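Local coordinates for protein alpha-fucosidase (Bifidobacterium bifidum, PDB 2EAB) that acts as a 1,2-alpha-L-fucosidase, probably hydrolysing alpha-1,2-linked L-fucose with the family 95 glycoside hydrolase catalytic region that makes up this chain, at residues D11-D17 against K164-D168; L444-V448 against I511-V515; V644-I650 against D701-S706; Q727-S731 against G771-G775. All coordinates share one frame; numbering follows the deposited sequence.

Contact 1: residues D11-D17 against K164-D168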
# COMPACT_ATOMS: atom_id res chain seq x y z
N ASP A 11 29.06 11.03 -8.41
CA ASP A 11 27.63 11.32 -8.52
C ASP A 11 27.32 12.30 -9.65
O ASP A 11 26.22 12.29 -10.21
CB ASP A 11 27.09 11.87 -7.20
CG ASP A 11 27.01 10.82 -6.11
OD1 ASP A 11 27.10 9.61 -6.43
OD2 ASP A 11 26.85 11.19 -4.93
N GLY A 12 28.30 13.14 -9.98
CA GLY A 12 28.12 14.19 -10.97
C GLY A 12 27.23 15.29 -10.45
O GLY A 12 27.26 15.62 -9.26
N ASP A 13 26.43 15.86 -11.35
CA ASP A 13 25.53 16.96 -11.01
C ASP A 13 24.27 16.45 -10.30
O ASP A 13 23.38 15.87 -10.93
CB ASP A 13 25.15 17.75 -12.27
CG ASP A 13 24.50 19.08 -11.97
OD1 ASP A 13 24.06 19.30 -10.82
OD2 ASP A 13 24.42 19.92 -12.89
N THR A 14 24.21 16.68 -8.99
CA THR A 14 23.06 16.25 -8.17
C THR A 14 22.15 17.42 -7.80
O THR A 14 21.21 17.25 -7.02
CB THR A 14 23.51 15.55 -6.87
OG1 THR A 14 24.37 16.41 -6.12
CG2 THR A 14 24.24 14.25 -7.18
N SER A 15 22.41 18.60 -8.37
CA SER A 15 21.67 19.82 -8.04
C SER A 15 20.17 19.73 -8.32
O SER A 15 19.38 20.41 -7.67
CB SER A 15 22.26 21.02 -8.78
OG SER A 15 22.11 20.87 -10.18
N LYS A 16 19.79 18.90 -9.29
CA LYS A 16 18.39 18.76 -9.69
C LYS A 16 17.71 17.54 -9.06
O LYS A 16 16.54 17.27 -9.32
CB LYS A 16 18.27 18.70 -11.22
CG LYS A 16 19.00 19.83 -11.97
CD LYS A 16 18.38 21.19 -11.69
CE LYS A 16 19.14 22.30 -12.41
NZ LYS A 16 20.51 22.51 -11.85
N ASP A 17 18.45 16.80 -8.23
CA ASP A 17 17.91 15.62 -7.56
C ASP A 17 17.05 16.01 -6.37
O ASP A 17 17.23 17.07 -5.77
CB ASP A 17 19.05 14.70 -7.10
CG ASP A 17 19.79 14.03 -8.25
OD1 ASP A 17 19.35 14.15 -9.42
OD2 ASP A 17 20.81 13.37 -7.98
N LYS A 164 18.24 9.17 -7.13
CA LYS A 164 19.25 8.15 -7.41
C LYS A 164 19.10 6.90 -6.55
O LYS A 164 19.80 5.91 -6.76
CB LYS A 164 20.66 8.75 -7.27
CG LYS A 164 21.03 9.68 -8.42
CD LYS A 164 22.44 10.24 -8.30
CE LYS A 164 22.88 10.94 -9.58
NZ LYS A 164 21.96 12.05 -10.00
N GLY A 165 18.18 6.94 -5.59
CA GLY A 165 17.93 5.80 -4.72
C GLY A 165 19.11 5.41 -3.85
O GLY A 165 19.48 4.24 -3.78
N LYS A 166 19.70 6.40 -3.19
CA LYS A 166 20.82 6.13 -2.29
C LYS A 166 20.85 7.11 -1.13
O LYS A 166 20.34 8.23 -1.23
CB LYS A 166 22.15 6.14 -3.06
CG LYS A 166 22.56 7.51 -3.60
CD LYS A 166 23.62 7.37 -4.69
CE LYS A 166 24.32 8.68 -4.97
NZ LYS A 166 25.37 8.97 -3.94
N ALA A 167 21.44 6.66 -0.03
CA ALA A 167 21.63 7.48 1.16
C ALA A 167 23.10 7.85 1.28
O ALA A 167 23.98 7.04 0.98
CB ALA A 167 21.17 6.74 2.40
N ASP A 168 23.36 9.09 1.70
CA ASP A 168 24.72 9.60 1.80
C ASP A 168 24.99 10.17 3.19
O ASP A 168 24.08 10.66 3.86
CB ASP A 168 24.96 10.69 0.75
CG ASP A 168 24.51 10.29 -0.64
OD1 ASP A 168 25.14 9.41 -1.25
OD2 ASP A 168 23.52 10.86 -1.15
O HOH W 1 23.91 13.36 -11.62
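Lys164 lays its aliphatic chain against the carboxylate of Asp17, and the two side chains cross at about a right angle. Asp17 OD2 lies 3.5 Å from Lys164 CD. The lysine is extended up to CE and bends at its last torsion (chi4 57°), which turns NZ back onto the acid. The salt bridge Lys164 NZ to Asp17 OD2 is 2.7 Å long and uses the syn lone pair. NZ also donates to a water at 2.9 Å. That water donates in turn to Asp11 O and Asp13 O, so it ties the ammonium to two carbonyls of the 11-17 loop. Asp13 adds an Asx turn, and a type I turn runs from Thr14 to Asp17.

A second ion pair joins Asp11 and Lys166, which come from opposite directions. Lys166 NZ is 2.8 Å from Asp11 OD2, on the syn side but 30° out of the carboxylate plane. Its bond to Asp11 OD1 is weak. The same NZ meets Asp168 OD1 at 2.7 Å, and Glu181 is a further partner. Asp11 OD1 has its strongest partner in Lys320. A methionine in place of Lys166 would probably leave Asp11 OD2 and Asp168 OD1, 4.4 Å apart, without the positive charge that now bridges them.

Asn161 hydrogen-bonds Asp17 OD2 and faces the G1 beta bulge at Gly165 and Lys166. The N-terminal loop is thus held to the start of strand 166-173 by charge and water, with little apolar packing, as suits a contact at the surface.

Contact 2: residues L444-V448 against I511-V515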
# COMPACT_ATOMS: atom_id res chain seq x y z
N LEU A 444 1.72 -7.83 -4.98
CA LEU A 444 0.36 -7.87 -4.44
C LEU A 444 -0.50 -8.89 -5.18
O LEU A 444 -1.24 -9.64 -4.56
CB LEU A 444 -0.33 -6.50 -4.46
CG LEU A 444 -1.73 -6.51 -3.85
CD1 LEU A 444 -1.67 -6.80 -2.34
CD2 LEU A 444 -2.46 -5.21 -4.13
N ILE A 445 -0.41 -8.91 -6.51
CA ILE A 445 -1.19 -9.87 -7.29
C ILE A 445 -0.82 -11.29 -6.88
O ILE A 445 -1.70 -12.12 -6.62
CB ILE A 445 -1.02 -9.68 -8.81
CG1 ILE A 445 -1.31 -8.22 -9.21
CG2 ILE A 445 -1.93 -10.64 -9.57
CD1 ILE A 445 -1.05 -7.91 -10.67
N GLU A 446 0.48 -11.57 -6.81
CA GLU A 446 0.94 -12.88 -6.36
C GLU A 446 0.49 -13.21 -4.93
O GLU A 446 0.15 -14.34 -4.63
CB GLU A 446 2.45 -13.02 -6.50
CG GLU A 446 2.92 -14.44 -6.22
CD GLU A 446 4.42 -14.65 -6.27
OE1 GLU A 446 5.14 -13.80 -6.82
OE2 GLU A 446 4.88 -15.69 -5.75
N TYR A 447 0.48 -12.20 -4.06
CA TYR A 447 0.04 -12.39 -2.68
C TYR A 447 -1.43 -12.80 -2.61
O TYR A 447 -1.80 -13.69 -1.85
CB TYR A 447 0.27 -11.11 -1.87
CG TYR A 447 -0.03 -11.28 -0.40
CD1 TYR A 447 0.90 -11.89 0.44
CD2 TYR A 447 -1.23 -10.83 0.13
CE1 TYR A 447 0.63 -12.05 1.79
CE2 TYR A 447 -1.51 -11.00 1.48
CZ TYR A 447 -0.58 -11.61 2.31
OH TYR A 447 -0.87 -11.77 3.64
N VAL A 448 -2.26 -12.13 -3.41
CA VAL A 448 -3.69 -12.42 -3.40
C VAL A 448 -3.93 -13.80 -4.02
O VAL A 448 -4.72 -14.59 -3.49
CB VAL A 448 -4.50 -11.29 -4.07
CG1 VAL A 448 -5.98 -11.66 -4.16
CG2 VAL A 448 -4.32 -9.99 -3.28
N ILE A 511 -9.38 -6.12 -1.53
CA ILE A 511 -8.04 -6.22 -2.11
C ILE A 511 -8.09 -6.62 -3.59
O ILE A 511 -7.21 -6.25 -4.36
CB ILE A 511 -7.11 -7.16 -1.28
CG1 ILE A 511 -5.63 -6.82 -1.52
CG2 ILE A 511 -7.40 -8.63 -1.56
CD1 ILE A 511 -5.21 -5.45 -0.98
N LEU A 512 -9.13 -7.35 -3.98
CA LEU A 512 -9.34 -7.63 -5.40
C LEU A 512 -9.54 -6.38 -6.25
O LEU A 512 -9.27 -6.41 -7.46
CB LEU A 512 -10.47 -8.64 -5.62
CG LEU A 512 -10.11 -10.08 -5.24
CD1 LEU A 512 -11.37 -10.94 -5.19
CD2 LEU A 512 -9.08 -10.69 -6.17
N GLN A 513 -10.02 -5.30 -5.65
CA GLN A 513 -10.07 -4.03 -6.38
C GLN A 513 -8.68 -3.59 -6.81
O GLN A 513 -8.47 -3.22 -7.97
CB GLN A 513 -10.72 -2.92 -5.57
CG GLN A 513 -12.22 -3.08 -5.39
CD GLN A 513 -12.87 -1.82 -4.85
OE1 GLN A 513 -12.58 -0.72 -5.31
NE2 GLN A 513 -13.78 -1.99 -3.90
N ASN A 514 -7.73 -3.62 -5.87
CA ASN A 514 -6.35 -3.24 -6.19
C ASN A 514 -5.78 -4.13 -7.29
O ASN A 514 -5.04 -3.67 -8.16
CB ASN A 514 -5.44 -3.35 -4.96
CG ASN A 514 -5.79 -2.36 -3.87
OD1 ASN A 514 -5.12 -1.33 -3.71
ND2 ASN A 514 -6.79 -2.69 -3.08
N VAL A 515 -6.13 -5.41 -7.24
CA VAL A 515 -5.68 -6.38 -8.23
C VAL A 515 -6.28 -6.07 -9.60
O VAL A 515 -5.54 -6.01 -10.59
CB VAL A 515 -5.98 -7.84 -7.78
CG1 VAL A 515 -5.66 -8.82 -8.88
CG2 VAL A 515 -5.19 -8.18 -6.53
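Val515, Val448 and Leu444 carry most of this helix-helix packing inside the family 95 catalytic domain, whose fold is an (alpha/alpha)6 barrel. The segments of helices 442-450 and 507-520 run at 135° to each other, with their axes 9.9 Å apart at closest approach. No hydrogen bond crosses between them, and methyl groups do the joining.

Val515 lies where the backbones come nearest, opposite Ile445. Its CG2 rests 3.8 Å from Val448 CG2, and the two valines meet at a slant. Its other methyl, CG1, looks to Ile445 CG2.

Val448 sits between three residues of 511-515. Its rotamer, with CG1 anti to the backbone N (chi1 176°), points CG1 to Leu512 CD2 at 3.8 Å. It points CG2 to Ile511 CG2 as well as to Val515, and the side chains of Val448 and Ile511 pass alongside each other in opposite directions. Leu512 starts out away from the other helix, but its end comes back to meet Val448.

Other helices close the edges. Leu425 of helix 424-428 packs on Leu444 and Ile511. Leu527 and Leu534 of helix 525-546 pack on Ile445 and Leu512, respectively. The whole contact is buried.

Leu444 is the third large contributor. It reaches Ile511 tip to tip, CD1 to CD1 at 4.0 Å, while its second methyl, CD2, presses on Asn514 CB at 3.6 Å.

Contact 3: residues V644-I650 against D701-S706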
# COMPACT_ATOMS: atom_id res chain seq x y z
N VAL A 644 -29.78 7.12 0.69
CA VAL A 644 -29.65 8.42 1.33
C VAL A 644 -30.68 8.52 2.45
O VAL A 644 -31.87 8.25 2.24
CB VAL A 644 -29.84 9.58 0.32
CG1 VAL A 644 -29.72 10.93 1.01
CG2 VAL A 644 -28.81 9.47 -0.81
N GLY A 645 -30.21 8.86 3.65
CA GLY A 645 -31.06 8.92 4.83
C GLY A 645 -31.72 10.26 5.09
O GLY A 645 -31.64 11.18 4.27
N ASP A 646 -32.34 10.37 6.26
CA ASP A 646 -33.17 11.52 6.60
C ASP A 646 -32.38 12.78 6.96
O ASP A 646 -32.96 13.86 7.09
CB ASP A 646 -34.15 11.14 7.72
CG ASP A 646 -35.07 10.00 7.31
OD1 ASP A 646 -35.80 10.15 6.30
OD2 ASP A 646 -35.07 8.96 8.00
N SER A 647 -31.06 12.63 7.09
CA SER A 647 -30.17 13.77 7.31
C SER A 647 -29.43 14.13 6.02
O SER A 647 -28.49 14.93 6.05
CB SER A 647 -29.18 13.48 8.44
OG SER A 647 -29.84 13.02 9.61
N GLY A 648 -29.85 13.53 4.91
CA GLY A 648 -29.17 13.71 3.62
C GLY A 648 -27.82 13.01 3.54
O GLY A 648 -26.98 13.37 2.71
N GLN A 649 -27.63 12.01 4.41
CA GLN A 649 -26.37 11.29 4.54
C GLN A 649 -26.42 9.95 3.80
O GLN A 649 -27.49 9.40 3.57
CB GLN A 649 -26.08 11.05 6.03
CG GLN A 649 -26.74 9.79 6.67
CD GLN A 649 -28.24 9.91 6.93
OE1 GLN A 649 -28.92 10.83 6.48
NE2 GLN A 649 -28.77 8.94 7.68
N ILE A 650 -25.25 9.42 3.44
CA ILE A 650 -25.15 8.02 3.02
C ILE A 650 -25.38 7.15 4.26
O ILE A 650 -24.64 7.28 5.24
CB ILE A 650 -23.76 7.69 2.42
CG1 ILE A 650 -23.43 8.58 1.22
CG2 ILE A 650 -23.66 6.20 2.08
CD1 ILE A 650 -24.24 8.31 -0.04
N ASP A 701 -23.71 14.51 -3.24
CA ASP A 701 -24.15 15.46 -2.22
C ASP A 701 -24.29 14.78 -0.86
O ASP A 701 -23.91 15.34 0.17
CB ASP A 701 -25.49 16.12 -2.60
CG ASP A 701 -25.35 17.12 -3.75
OD1 ASP A 701 -24.22 17.47 -4.13
OD2 ASP A 701 -26.41 17.55 -4.25
N ALA A 702 -24.84 13.57 -0.88
CA ALA A 702 -25.00 12.79 0.34
C ALA A 702 -23.65 12.36 0.93
O ALA A 702 -23.47 12.37 2.16
CB ALA A 702 -25.89 11.59 0.08
N ALA A 703 -22.72 11.98 0.06
CA ALA A 703 -21.38 11.60 0.51
C ALA A 703 -20.65 12.78 1.12
O ALA A 703 -19.97 12.64 2.14
CB ALA A 703 -20.59 10.98 -0.64
N LYS A 704 -20.79 13.95 0.50
CA LYS A 704 -20.21 15.17 1.05
C LYS A 704 -20.79 15.48 2.44
O LYS A 704 -20.05 15.88 3.34
CB LYS A 704 -20.41 16.35 0.10
CG LYS A 704 -19.57 16.32 -1.18
CD LYS A 704 -19.94 17.51 -2.06
CE LYS A 704 -19.26 17.51 -3.41
NZ LYS A 704 -19.72 18.67 -4.23
N THR A 705 -22.09 15.29 2.60
CA THR A 705 -22.75 15.47 3.90
C THR A 705 -22.17 14.50 4.93
O THR A 705 -21.82 14.90 6.04
CB THR A 705 -24.26 15.32 3.77
OG1 THR A 705 -24.75 16.39 2.95
CG2 THR A 705 -24.96 15.38 5.12
N SER A 706 -22.05 13.23 4.54
CA SER A 706 -21.44 12.22 5.41
C SER A 706 -20.02 12.59 5.81
O SER A 706 -19.65 12.48 6.99
CB SER A 706 -21.45 10.85 4.73
OG SER A 706 -22.76 10.33 4.67
O HOH W 2 -27.42 16.52 2.45
O HOH W 3 -22.79 9.25 7.17
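Ala702 is the tight point of this contact. Its CB is 3.7 Å from both Val644 CG2 and Ile650 CD1. Its CA gives a CA-H...O contact of 3.1 Å to Gly648 O. Beside it, Ile650 CG1 lies over the backbone of Ala703. Ser706 OG accepts the backbone N-H of Ile650 at 2.9 Å. That bond is bent, with 139° at the hydrogen. Ser706 reaches it with OG anti to its carbonyl carbon (chi1 -71°). At this end a water bonds Ser706 OG and reaches Ile650 O only weakly.

The side at Thr705 is looser. Thr705 CG2 touches Ser647 O, and CB comes to 3.5 Å from Gly648 O. A water donates to Gly648 O and also bonds Thr705 OG1.

The loop keeps its own shape. A type I turn runs from Gly645 to Gly648, and Gln649 OE1 accepts from Ser647 N. Gln649 NE2 is held by Glu656 and Gly657 O.

This is structural packing within the family 95 catalytic domain, away from the known calcium sites. The loop follows helix 632-639 and lies against helix 697-711. Ile692 packs on both Ile650 and Ala703. Leu707 of helix 697-711, next to Ser706, meets Ser731 of helix 722-734.

Contact 4: residues Q727-S731 against G771-G775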
# COMPACT_ATOMS: atom_id res chain seq x y z
N GLN A 727 -7.12 8.00 3.96
CA GLN A 727 -8.44 7.75 3.41
C GLN A 727 -9.22 9.05 3.17
O GLN A 727 -9.87 9.22 2.13
CB GLN A 727 -9.25 6.84 4.33
CG GLN A 727 -10.65 6.57 3.82
CD GLN A 727 -11.49 5.78 4.78
OE1 GLN A 727 -11.14 5.62 5.96
NE2 GLN A 727 -12.62 5.27 4.30
N ARG A 728 -9.15 9.96 4.13
CA ARG A 728 -9.90 11.21 4.03
C ARG A 728 -9.43 12.08 2.88
O ARG A 728 -10.25 12.66 2.16
CB ARG A 728 -9.91 11.96 5.36
CG ARG A 728 -10.75 11.25 6.40
CD ARG A 728 -10.60 11.84 7.78
NE ARG A 728 -11.16 10.95 8.79
CZ ARG A 728 -11.48 11.34 10.02
NH1 ARG A 728 -11.31 12.60 10.40
NH2 ARG A 728 -11.97 10.46 10.88
N ILE A 729 -8.12 12.17 2.67
CA ILE A 729 -7.58 12.92 1.53
C ILE A 729 -8.14 12.38 0.21
O ILE A 729 -8.66 13.13 -0.61
CB ILE A 729 -6.03 12.91 1.52
CG1 ILE A 729 -5.48 13.66 2.73
CG2 ILE A 729 -5.49 13.53 0.23
CD1 ILE A 729 -4.01 13.37 3.01
N ASN A 730 -8.04 11.06 0.02
CA ASN A 730 -8.52 10.45 -1.22
C ASN A 730 -10.03 10.58 -1.41
O ASN A 730 -10.50 10.82 -2.53
CB ASN A 730 -8.08 8.99 -1.30
CG ASN A 730 -6.62 8.86 -1.67
OD1 ASN A 730 -6.27 8.80 -2.86
ND2 ASN A 730 -5.75 8.81 -0.66
N SER A 731 -10.78 10.43 -0.32
CA SER A 731 -12.23 10.53 -0.36
C SER A 731 -12.67 11.94 -0.74
O SER A 731 -13.51 12.12 -1.63
CB SER A 731 -12.83 10.14 0.99
OG SER A 731 -12.51 8.80 1.32
N GLY A 771 -0.92 6.71 0.82
CA GLY A 771 -2.20 7.41 0.72
C GLY A 771 -2.05 8.85 0.30
O GLY A 771 -2.86 9.38 -0.47
N ASN A 772 -1.00 9.50 0.78
CA ASN A 772 -0.70 10.88 0.38
C ASN A 772 -0.44 10.98 -1.12
O ASN A 772 -1.06 11.79 -1.82
CB ASN A 772 0.49 11.42 1.19
CG ASN A 772 0.87 12.82 0.78
OD1 ASN A 772 1.49 13.02 -0.27
ND2 ASN A 772 0.50 13.80 1.60
N THR A 773 0.45 10.13 -1.63
CA THR A 773 0.78 10.12 -3.06
C THR A 773 -0.48 9.89 -3.88
O THR A 773 -0.72 10.59 -4.87
CB THR A 773 1.83 9.04 -3.35
OG1 THR A 773 3.00 9.33 -2.57
CG2 THR A 773 2.22 9.01 -4.83
N SER A 774 -1.31 8.93 -3.47
CA SER A 774 -2.55 8.65 -4.17
C SER A 774 -3.47 9.86 -4.15
O SER A 774 -4.08 10.20 -5.17
CB SER A 774 -3.26 7.45 -3.58
OG SER A 774 -4.49 7.22 -4.24
N GLY A 775 -3.58 10.51 -2.99
CA GLY A 775 -4.49 11.64 -2.83
C GLY A 775 -4.12 12.81 -3.72
O GLY A 775 -4.99 13.44 -4.34
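Asn730 reaches from helix 722-734 to helix 767-780, where the two run nearly parallel. The segment axes lie 9° from parallel and 8.4 Å apart. From CB, the first torsion (chi1 -77°) sets CG anti to the carbonyl carbon and brings the amide onto the other helix. CG lies 3.7 Å from Gly775 CA. At one end of the amide, OD1 accepts from Ser774 OG at 2.8 Å, with the hydroxyl tilted 30° from the carbonyl plane. At the other end, ND2 donates to Gly771 O at 3.0 Å. It also bonds Gly726 O in its own helix, so both helices grip the amide.

Gly771 O is shared. Asn730 ND2 and the helical N-H of Gly775 reach it from opposite faces of its plane. A leucine in place of Asn730 would probably leave Ser774 OG without this acceptor and Gly771 O without its second donor in the buried interface.

Ile729 packs alongside, its CG2 3.7 Å from Gly775 CA. A beta carbon on Gly775 would clash with that methyl. Ile729 also touches Leu744 and Val745 of helix 738-751.

Gly771 and Gly775 stand four apart, a GxxxG spacing on the helix face that lets the backbones come close. Near-parallel helices separated by one intervening helix are consistent with neighbours in one layer of an (alpha/alpha)6 barrel.

How the contacts relate
Contact 1 lies at the surface, while contacts 2 and 4 are buried and contact 3 is partly so. The chemistry follows. Contact 1 relies on salt bridges and water where the N-terminal loop meets the start of a strand of the N-terminal beta region. Contact 2 is carbon-to-carbon packing with no hydrogen bond across it. Contact 4 combines glycine packing with a buried amide. Contact 3 mixes methyl packing, one direct hydrogen bond and waters. Contacts 2, 3 and 4 all belong to the catalytic domain. Helix 697-711 of contact 3 touches helix 722-734 of contact 4, and the nearest atoms of these contacts are about 7 Å apart. Contacts 1 and 3 lie on opposite sides of the chain's centre.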